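Local atomic coordinates of variant surface glycoprotein MITat 1.13 (Trypanosoma brucei, PDB entry 6Z8H), a protein that probably forms, as a GPI-anchored coat on the parasite surface, an antigenically variable shield through which the trypanosome evades the host immune response. Residues A[33-38]-A[164-169]; A[40-45]-A[114-119]. One frame throughout, in Å; residues are numbered along the deposited sequence.

Interaction 1 of 2, residues A[33-38]-A[164-169]; sequences TACGCK and DCPNAD. With NAG (2-acetamido-2-deoxy-beta-D-glucopyranose), chain F; MAN (alpha-D-mannopyranose), chain C; BMA (beta-D-mannopyranose), chain B.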
ATOM      1  N   THR A  33      -3.059  23.249  -9.885  1.00 33.22           N
ATOM      2  CA  THR A  33      -3.835  22.540 -10.887  1.00 33.33           C
ATOM      3  C   THR A  33      -4.041  21.126 -10.358  1.00 31.23           C
ATOM      4  O   THR A  33      -3.299  20.650  -9.487  1.00 33.43           O
ATOM      5  CB  THR A  33      -3.090  22.445 -12.214  1.00 34.51           C
ATOM      6  OG1 THR A  33      -1.905  21.661 -12.050  1.00 36.81           O
ATOM      7  CG2 THR A  33      -2.688  23.836 -12.683  1.00 34.78           C
ATOM      8  N   ALA A  34      -5.008  20.420 -10.920  1.00 32.05           N
ATOM      9  CA  ALA A  34      -5.227  19.055 -10.484  1.00 31.01           C
ATOM     10  C   ALA A  34      -4.036  18.183 -10.832  1.00 31.65           C
ATOM     11  O   ALA A  34      -3.621  17.339 -10.026  1.00 32.87           O
ATOM     12  CB  ALA A  34      -6.480  18.508 -11.155  1.00 30.81           C
ATOM     13  N   CYS A  35      -3.508  18.305 -12.043  1.00 33.60           N
ATOM     14  CA  CYS A  35      -2.324  17.535 -12.420  1.00 33.57           C
ATOM     15  C   CYS A  35      -1.134  17.819 -11.503  1.00 33.56           C
ATOM     16  O   CYS A  35      -0.438  16.888 -11.081  1.00 33.45           O
ATOM     17  CB  CYS A  35      -1.933  17.818 -13.867  1.00 35.38           C
ATOM     18  SG  CYS A  35      -3.158  17.229 -15.106  1.00 37.60           S
ATOM     19  N   GLY A  36      -0.915  19.087 -11.146  1.00 33.47           N
ATOM     20  CA  GLY A  36       0.193  19.436 -10.277  1.00 33.31           C
ATOM     21  C   GLY A  36      -0.024  18.975  -8.852  1.00 33.30           C
ATOM     22  O   GLY A  36       0.903  18.478  -8.204  1.00 34.24           O
ATOM     23  N   CYS A  37      -1.234  19.134  -8.328  1.00 33.26           N
ATOM     24  CA  CYS A  37      -1.509  18.689  -6.971  1.00 33.93           C
ATOM     25  C   CYS A  37      -1.335  17.179  -6.853  1.00 32.43           C
ATOM     26  O   CYS A  37      -0.720  16.685  -5.898  1.00 33.68           O
ATOM     27  CB  CYS A  37      -2.917  19.058  -6.525  1.00 36.57           C
ATOM     28  SG  CYS A  37      -3.185  20.819  -6.264  1.00 40.51           S
ATOM     29  N   LYS A  38      -1.804  16.433  -7.850  1.00 30.78           N
ATOM     30  CA  LYS A  38      -1.699  14.983  -7.802  1.00 30.52           C
ATOM     31  C   LYS A  38      -0.249  14.571  -7.912  1.00 31.13           C
ATOM     32  O   LYS A  38       0.210  13.715  -7.150  1.00 31.43           O
ATOM     33  CB  LYS A  38      -2.514  14.358  -8.936  1.00 30.39           C
ATOM     34  CG  LYS A  38      -2.425  12.834  -9.014  1.00 29.77           C
ATOM     35  CD  LYS A  38      -3.252  12.271 -10.186  1.00 29.32           C
ATOM     36  CE  LYS A  38      -2.950  10.782 -10.338  1.00 29.56           C
ATOM     37  NZ  LYS A  38      -3.631  10.203 -11.487  1.00 29.69           N
ATOM     38  N   ASP A 164      -4.664  14.193 -21.550  1.00 36.21           N
ATOM     39  CA  ASP A 164      -3.702  13.901 -20.505  1.00 36.43           C
ATOM     40  C   ASP A 164      -3.178  15.204 -19.911  1.00 36.16           C
ATOM     41  O   ASP A 164      -3.346  16.290 -20.468  1.00 36.81           O
ATOM     42  CB  ASP A 164      -2.505  13.135 -21.063  1.00 37.65           C
ATOM     43  CG  ASP A 164      -2.878  11.777 -21.593  1.00 37.43           C
ATOM     44  OD1 ASP A 164      -3.925  11.238 -21.174  1.00 36.50           O
ATOM     45  OD2 ASP A 164      -2.097  11.243 -22.418  1.00 38.16           O
ATOM     46  N   CYS A 165      -2.503  15.079 -18.777  1.00 36.84           N
ATOM     47  CA  CYS A 165      -1.805  16.207 -18.191  1.00 37.55           C
ATOM     48  C   CYS A 165      -0.688  16.662 -19.131  1.00 37.73           C
ATOM     49  O   CYS A 165      -0.099  15.848 -19.853  1.00 39.75           O
ATOM     50  CB  CYS A 165      -1.183  15.780 -16.855  1.00 37.70           C
ATOM     51  SG  CYS A 165      -2.409  15.384 -15.541  1.00 37.17           S
ATOM     52  N   PRO A 166      -0.408  17.963 -19.187  1.00 39.89           N
ATOM     53  CA  PRO A 166       0.763  18.426 -19.947  1.00 41.97           C
ATOM     54  C   PRO A 166       2.065  17.887 -19.372  1.00 44.21           C
ATOM     55  O   PRO A 166       2.179  17.617 -18.174  1.00 43.56           O
ATOM     56  CB  PRO A 166       0.689  19.950 -19.824  1.00 42.98           C
ATOM     57  CG  PRO A 166      -0.088  20.199 -18.570  1.00 42.29           C
ATOM     58  CD  PRO A 166      -1.080  19.055 -18.463  1.00 39.50           C
ATOM     59  N   ASN A 167       3.057  17.738 -20.253  1.00 47.86           N
ATOM     60  CA  ASN A 167       4.331  17.142 -19.862  1.00 51.82           C
ATOM     61  C   ASN A 167       5.102  18.012 -18.873  1.00 53.66           C
ATOM     62  O   ASN A 167       5.878  17.479 -18.068  1.00 54.83           O
ATOM     63  CB  ASN A 167       5.174  16.853 -21.106  1.00 53.68           C
ATOM     64  CG  ASN A 167       4.508  15.858 -22.037  1.00 55.34           C
ATOM     65  OD1 ASN A 167       3.462  16.149 -22.631  1.00 56.28           O
ATOM     66  ND2 ASN A 167       5.110  14.677 -22.177  1.00 56.23           N
ATOM     67  N   ALA A 168       4.911  19.330 -18.914  1.00 54.35           N
ATOM     68  CA  ALA A 168       5.515  20.245 -17.954  1.00 56.24           C
ATOM     69  C   ALA A 168       4.406  20.976 -17.213  1.00 58.28           C
ATOM     70  O   ALA A 168       3.476  21.484 -17.846  1.00 58.44           O
ATOM     71  CB  ALA A 168       6.420  21.253 -18.664  1.00 56.50           C
ATOM     72  N   ASP A 169       4.508  21.043 -15.885  1.00 59.96           N
ATOM     73  CA  ASP A 169       3.476  21.697 -15.084  1.00 62.04           C
ATOM     74  C   ASP A 169       3.957  23.070 -14.601  1.00 62.59           C
ATOM     75  O   ASP A 169       3.906  23.397 -13.408  1.00 62.51           O
ATOM     76  CB  ASP A 169       3.065  20.820 -13.902  1.00 63.71           C
ATOM     77  CG  ASP A 169       1.870  21.391 -13.142  1.00 64.98           C
ATOM     78  OD1 ASP A 169       0.717  21.233 -13.609  1.00 66.16           O
ATOM     79  OD2 ASP A 169       2.089  22.017 -12.083  1.00 64.98           O
TER
HETATM   80  C1  NAG F 502      -3.546   9.624 -16.556  1.00 30.17           C
HETATM   81  C2  NAG F 502      -2.887  10.997 -16.396  1.00 28.21           C
HETATM   82  C3  NAG F 502      -2.298  11.395 -17.725  1.00 29.33           C
HETATM   83  C4  NAG F 502      -1.337  10.318 -18.159  1.00 31.05           C
HETATM   84  C5  NAG F 502      -2.079   8.969 -18.193  1.00 31.60           C
HETATM   85  C6  NAG F 502      -1.264   7.785 -18.625  1.00 33.02           C
HETATM   86  C7  NAG F 502      -3.835  12.378 -14.634  1.00 28.26           C
HETATM   87  C8  NAG F 502      -4.904  13.321 -14.239  1.00 29.72           C
HETATM   88  N2  NAG F 502      -3.784  11.974 -15.843  1.00 27.21           N
HETATM   89  O3  NAG F 502      -1.671  12.653 -17.524  1.00 29.75           O
HETATM   90  O4  NAG F 502      -0.828  10.443 -19.475  1.00 31.21           O
HETATM   91  O5  NAG F 502      -2.603   8.709 -16.976  1.00 30.81           O
HETATM   92  O6  NAG F 502      -0.118   7.654 -17.803  1.00 35.33           O
HETATM   93  O7  NAG F 502      -3.086  11.973 -13.840  1.00 30.31           O
HETATM   94  C1  MAN C   2       2.464  13.573 -15.691  1.00 37.44           C
HETATM   95  C2  MAN C   2       1.592  13.464 -14.427  1.00 37.40           C
HETATM   96  C3  MAN C   2       1.129  14.792 -13.941  1.00 36.37           C
HETATM   97  C4  MAN C   2       2.280  15.815 -13.844  1.00 38.29           C
HETATM   98  C5  MAN C   2       3.038  15.876 -15.183  1.00 39.64           C
HETATM   99  C6  MAN C   2       4.268  16.764 -15.068  1.00 43.30           C
HETATM  100  O2  MAN C   2       2.360  12.971 -13.334  1.00 39.54           O
HETATM  101  O3  MAN C   2       0.466  14.704 -12.700  1.00 36.24           O
HETATM  102  O4  MAN C   2       1.748  17.127 -13.573  1.00 39.06           O
HETATM  103  O5  MAN C   2       3.475  14.559 -15.543  1.00 37.38           O
HETATM  104  O6  MAN C   2       3.983  17.765 -14.058  1.00 45.85           O
HETATM  105  C1  BMA B   1       0.700  10.992 -19.436  1.00 37.02           C
HETATM  106  C2  BMA B   1       1.200  10.932 -20.830  1.00 37.86           C
HETATM  107  C3  BMA B   1       2.663  11.302 -20.739  1.00 38.09           C
HETATM  108  C4  BMA B   1       2.788  12.603 -20.031  1.00 38.16           C
HETATM  109  C5  BMA B   1       2.153  12.534 -18.688  1.00 36.33           C
HETATM  110  C6  BMA B   1       2.222  13.827 -18.000  1.00 34.79           C
HETATM  111  O2  BMA B   1       0.535  11.826 -21.694  1.00 38.63           O
HETATM  112  O3  BMA B   1       3.187  11.375 -22.020  1.00 40.58           O
HETATM  113  O4  BMA B   1       4.157  12.867 -19.842  1.00 40.59           O
HETATM  114  O5  BMA B   1       0.792  12.184 -18.827  1.00 35.70           O
HETATM  115  O6  BMA B   1       1.541  13.736 -16.839  1.00 35.52           O
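In both cysteines SG stands anti to the carbonyl carbon and beside the backbone N (chi1 -66° in C35, -67° in C165), while CG of D169 lies anti to its own N, so the loop 164-169 meets the start of helix 34-75 at two points. The motif is a helix N-terminus carrying an N-cap and riveted to a distant loop by a disulfide, here in the A-type variant surface glycoprotein fold. The C35 SG to C165 SG bond of 2.0 Å has a left-handed twist, with chi3 -86°, and CD of P166 rests 4.3 Å from SG of C35. T33 is the N-cap: its OG1, held in the crowded position between N and carbonyl carbon, accepts from G36 N at 2.9 Å. The same hydroxyl donates to D169 OD1 at 3.1 Å, tip to tip and on the syn lone pair of the carboxylate. D169 sits as a second shell behind the cap, at the end of the helix where the dipole would be expected to favour its negative charge; its OD2 accepts from E172 N. CA of G36, which has no side chain, comes within 3.7 Å of D169 OD2. C37 turns the other way, to its own disulfide with C31. Linked sugars of an N-glycan run past the junction: NAG of chain F joins BMA through O4, and BMA joins MAN through O6. C165 N donates to O3 of NAG and BMA O2 to D164 OD2, whereas the extended K38 chain carries NZ to a 3.0 Å hydrogen bond with O7 of NAG, NZ also bonding OD1 of N124. MAN O3 donates to C35 O at 2.9 Å. A weak bond from MAN O4 reaches the same oxygen.

Interaction 2 of 2, residues A[40-45]-A[114-119]; sequences RLLKRL and SKIEEA. With NAG (2-acetamido-2-deoxy-beta-D-glucopyranose), chain E.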
ATOM      1  N   ARG A  40       2.439  16.272  -7.131  1.00 32.85           N
ATOM      2  CA  ARG A  40       3.233  16.638  -5.967  1.00 32.30           C
ATOM      3  C   ARG A  40       2.917  15.714  -4.804  1.00 32.04           C
ATOM      4  O   ARG A  40       3.821  15.285  -4.076  1.00 33.27           O
ATOM      5  CB  ARG A  40       2.996  18.102  -5.576  1.00 34.61           C
ATOM      6  CG  ARG A  40       4.005  18.551  -4.524  1.00 34.74           C
ATOM      7  CD  ARG A  40       3.682  19.903  -3.886  1.00 35.53           C
ATOM      8  NE  ARG A  40       3.548  20.988  -4.852  1.00 36.60           N
ATOM      9  CZ  ARG A  40       3.513  22.276  -4.532  1.00 37.27           C
ATOM     10  NH1 ARG A  40       3.581  22.661  -3.271  1.00 38.01           N
ATOM     11  NH2 ARG A  40       3.352  23.176  -5.486  1.00 36.60           N
ATOM     12  N   LEU A  41       1.646  15.380  -4.616  1.00 31.79           N
ATOM     13  CA  LEU A  41       1.262  14.537  -3.489  1.00 32.09           C
ATOM     14  C   LEU A  41       1.826  13.123  -3.633  1.00 31.99           C
ATOM     15  O   LEU A  41       2.294  12.513  -2.646  1.00 32.56           O
ATOM     16  CB  LEU A  41      -0.259  14.500  -3.370  1.00 31.59           C
ATOM     17  CG  LEU A  41      -0.847  13.926  -2.078  1.00 33.81           C
ATOM     18  CD1 LEU A  41      -0.253  14.640  -0.852  1.00 33.92           C
ATOM     19  CD2 LEU A  41      -2.375  13.969  -2.068  1.00 34.99           C
ATOM     20  N   LEU A  42       1.837  12.594  -4.861  1.00 31.83           N
ATOM     21  CA  LEU A  42       2.434  11.286  -5.097  1.00 30.48           C
ATOM     22  C   LEU A  42       3.952  11.346  -4.980  1.00 29.90           C
ATOM     23  O   LEU A  42       4.573  10.378  -4.528  1.00 30.09           O
ATOM     24  CB  LEU A  42       2.038  10.773  -6.475  1.00 30.03           C
ATOM     25  CG  LEU A  42       0.596  10.347  -6.636  1.00 29.87           C
ATOM     26  CD1 LEU A  42       0.292  10.039  -8.101  1.00 30.41           C
ATOM     27  CD2 LEU A  42       0.285   9.114  -5.806  1.00 30.22           C
ATOM     28  N   LYS A  43       4.575  12.470  -5.347  1.00 30.00           N
ATOM     29  CA  LYS A  43       6.014  12.624  -5.135  1.00 30.29           C
ATOM     30  C   LYS A  43       6.356  12.687  -3.652  1.00 30.83           C
ATOM     31  O   LYS A  43       7.377  12.136  -3.220  1.00 31.93           O
ATOM     32  CB  LYS A  43       6.510  13.888  -5.846  1.00 33.98           C
ATOM     33  CG  LYS A  43       6.898  13.656  -7.301  1.00 36.86           C
ATOM     34  CD  LYS A  43       7.356  14.931  -8.003  1.00 39.68           C
ATOM     35  CE  LYS A  43       7.107  14.810  -9.498  1.00 42.53           C
ATOM     36  NZ  LYS A  43       7.982  15.695 -10.335  1.00 43.96           N
ATOM     37  N   ARG A  44       5.529  13.359  -2.854  1.00 30.83           N
ATOM     38  CA  ARG A  44       5.737  13.375  -1.413  1.00 31.22           C
ATOM     39  C   ARG A  44       5.538  11.987  -0.814  1.00 31.32           C
ATOM     40  O   ARG A  44       6.307  11.554   0.064  1.00 34.00           O
ATOM     41  CB  ARG A  44       4.794  14.369  -0.766  1.00 31.58           C
ATOM     42  CG  ARG A  44       5.060  15.820  -1.136  1.00 30.90           C
ATOM     43  CD  ARG A  44       4.044  16.699  -0.462  1.00 32.34           C
ATOM     44  NE  ARG A  44       4.173  16.663   0.992  1.00 32.89           N
ATOM     45  CZ  ARG A  44       3.178  16.932   1.834  1.00 31.59           C
ATOM     46  NH1 ARG A  44       1.967  17.245   1.371  1.00 33.03           N
ATOM     47  NH2 ARG A  44       3.371  16.906   3.140  1.00 32.99           N
ATOM     48  N   LEU A  45       4.524  11.264  -1.271  1.00 30.84           N
ATOM     49  CA  LEU A  45       4.343   9.893  -0.812  1.00 31.04           C
ATOM     50  C   LEU A  45       5.576   9.054  -1.114  1.00 31.05           C
ATOM     51  O   LEU A  45       6.017   8.242  -0.278  1.00 31.89           O
ATOM     52  CB  LEU A  45       3.145   9.272  -1.509  1.00 29.59           C
ATOM     53  CG  LEU A  45       2.852   7.810  -1.132  1.00 29.62           C
ATOM     54  CD1 LEU A  45       2.600   7.687   0.369  1.00 30.82           C
ATOM     55  CD2 LEU A  45       1.692   7.271  -1.910  1.00 30.41           C
ATOM     56  N   SER A 114      -3.019   4.711   1.469  1.00 26.95           N
ATOM     57  CA  SER A 114      -4.441   4.629   1.155  1.00 27.51           C
ATOM     58  C   SER A 114      -5.065   6.013   1.077  1.00 25.95           C
ATOM     59  O   SER A 114      -5.896   6.271   0.200  1.00 26.19           O
ATOM     60  CB  SER A 114      -5.169   3.780   2.179  1.00 30.70           C
ATOM     61  OG  SER A 114      -5.291   4.432   3.414  1.00 35.56           O
ATOM     62  N   LYS A 115      -4.679   6.923   1.970  1.00 25.97           N
ATOM     63  CA  LYS A 115      -5.285   8.252   1.998  1.00 25.41           C
ATOM     64  C   LYS A 115      -4.804   9.120   0.840  1.00 25.10           C
ATOM     65  O   LYS A 115      -5.603   9.837   0.227  1.00 25.90           O
ATOM     66  CB  LYS A 115      -5.020   8.867   3.371  1.00 26.58           C
ATOM     67  CG  LYS A 115      -5.886   8.254   4.459  1.00 28.56           C
ATOM     68  CD  LYS A 115      -5.423   8.622   5.849  1.00 30.88           C
ATOM     69  CE  LYS A 115      -6.381   8.122   6.918  1.00 33.16           C
ATOM     70  NZ  LYS A 115      -6.180   8.858   8.193  1.00 35.20           N
ATOM     71  N   ILE A 116      -3.533   9.025   0.470  1.00 25.83           N
ATOM     72  CA  ILE A 116      -3.016   9.785  -0.665  1.00 25.06           C
ATOM     73  C   ILE A 116      -3.598   9.274  -1.973  1.00 26.17           C
ATOM     74  O   ILE A 116      -3.940  10.074  -2.849  1.00 26.35           O
ATOM     75  CB  ILE A 116      -1.476   9.772  -0.679  1.00 26.38           C
ATOM     76  CG1 ILE A 116      -0.905  10.771   0.326  1.00 30.49           C
ATOM     77  CG2 ILE A 116      -0.961  10.016  -2.090  1.00 25.93           C
ATOM     78  CD1 ILE A 116       0.578  10.735   0.455  1.00 33.79           C
ATOM     79  N   GLU A 117      -3.700   7.956  -2.151  1.00 26.71           N
ATOM     80  CA  GLU A 117      -4.239   7.416  -3.397  1.00 25.84           C
ATOM     81  C   GLU A 117      -5.729   7.740  -3.553  1.00 27.14           C
ATOM     82  O   GLU A 117      -6.179   8.039  -4.665  1.00 26.87           O
ATOM     83  CB  GLU A 117      -3.973   5.907  -3.490  1.00 27.50           C
ATOM     84  CG  GLU A 117      -2.491   5.566  -3.682  1.00 28.74           C
ATOM     85  CD  GLU A 117      -1.946   5.921  -5.076  1.00 32.22           C
ATOM     86  OE1 GLU A 117      -2.649   6.592  -5.867  1.00 34.99           O
ATOM     87  OE2 GLU A 117      -0.793   5.507  -5.349  1.00 36.64           O
ATOM     88  N   GLU A 118      -6.500   7.760  -2.452  1.00 25.86           N
ATOM     89  CA  GLU A 118      -7.890   8.200  -2.534  1.00 25.58           C
ATOM     90  C   GLU A 118      -7.969   9.655  -2.977  1.00 24.96           C
ATOM     91  O   GLU A 118      -8.787  10.003  -3.836  1.00 25.31           O
ATOM     92  CB  GLU A 118      -8.607   7.995  -1.193  1.00 26.62           C
ATOM     93  CG  GLU A 118     -10.085   8.362  -1.265  1.00 28.65           C
ATOM     94  CD  GLU A 118     -10.872   8.035  -0.024  1.00 29.58           C
ATOM     95  OE1 GLU A 118     -10.364   7.284   0.824  1.00 32.79           O
ATOM     96  OE2 GLU A 118     -12.014   8.489   0.134  1.00 31.43           O
ATOM     97  N   ALA A 119      -7.135  10.529  -2.405  1.00 24.81           N
ATOM     98  CA  ALA A 119      -7.145  11.929  -2.819  1.00 25.86           C
ATOM     99  C   ALA A 119      -6.719  12.083  -4.268  1.00 25.58           C
ATOM    100  O   ALA A 119      -7.275  12.921  -4.987  1.00 25.81           O
ATOM    101  CB  ALA A 119      -6.243  12.740  -1.893  1.00 26.38           C
TER
HETATM  102  C1  NAG E 501     -12.918  11.444   1.478  1.00 26.87           C
HETATM  103  C2  NAG E 501     -12.899  10.564   2.814  1.00 28.48           C
HETATM  104  C3  NAG E 501     -14.062   9.658   2.913  1.00 28.13           C
HETATM  105  C4  NAG E 501     -15.333  10.430   2.651  1.00 28.19           C
HETATM  106  C5  NAG E 501     -15.146  11.189   1.360  1.00 26.89           C
HETATM  107  C6  NAG E 501     -16.382  11.973   0.991  1.00 27.54           C
HETATM  108  C7  NAG E 501     -10.848   9.939   4.020  1.00 28.74           C
HETATM  109  C8  NAG E 501      -9.596   9.168   3.910  1.00 27.50           C
HETATM  110  N2  NAG E 501     -11.597   9.886   2.913  1.00 27.69           N
HETATM  111  O3  NAG E 501     -14.123   9.110   4.207  1.00 29.89           O
HETATM  112  O4  NAG E 501     -16.190   9.382   2.470  1.00 29.00           O
HETATM  113  O5  NAG E 501     -14.127  12.104   1.498  1.00 26.56           O
HETATM  114  O6  NAG E 501     -16.304  12.317  -0.361  1.00 29.09           O
HETATM  115  O7  NAG E 501     -11.134  10.475   5.019  1.00 30.52           O
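A mainly apolar helix-helix contact, with no hydrogen bond across it, joins the first two long helices of the chain near its centre: 40-45 on helix 34-75 and 114-119 on helix 78-129. I116 carries it. Its CG1 lies beside the backbone N and its CG2 anti to it, so the two branches spread over different neighbours. CD1, at the end of the longer branch, reaches 3.5 Å to CB of L45, the two side chains sliding past each other in opposite directions. CG2 faces CG of L41 at 3.9 Å, where the two chains cross obliquely, and also meets CD2 of L45 at 3.8 Å. L41 and L45, one helical turn apart, both have CG anti to the backbone N, which turns the branches of each toward the other helix; CD2 of L41 goes on to the methyl CB of A119 at 4.1 Å. The segment axes pass 10.1 Å apart and are nearly antiparallel, at 164°, as befits the long helical hairpin that forms the rod of the variant surface glycoprotein N-terminal domain. Helix 260-273 flanks the pair, setting A264 and L268 against I116, while R44 is paired with E182 and H265. At the border a carboxylate joins the apolar packing: the E117 chain, bent at chi2 (-71°), crosses L42 at about a right angle, bringing OE2 to 3.8 Å from CD2 of L42. E117 also packs on S114 of the second subunit. E118 extends to a glycan near the N-glycosylated N260, and N2 of NAG in chain E donates to OE2 of E118 at 3.1 Å; ND2 of N124 from the second subunit donates to the same oxygen.

Overall arrangement
Interactions 1 and 2 follow each other along helix 34-75, their centres 14 Å apart, and illustrate how one long helix can be fixed both covalently and by packing. The chain runs through 33-38 and 40-45, turns back along helix 78-129 to 114-119, and reaches 164-169 in the loop between strands 152-155 and 194-202. Interaction 1 therefore spans 125 intervening residues and encloses the shorter span of interaction 2. The centre of interaction 2 lies about 8 Å, and that of interaction 1 about 19 Å, from the centre of the chain. Interaction 2 holds the two rod helices together, and interaction 1 fastens the start of the first to the loop after strand 152-155.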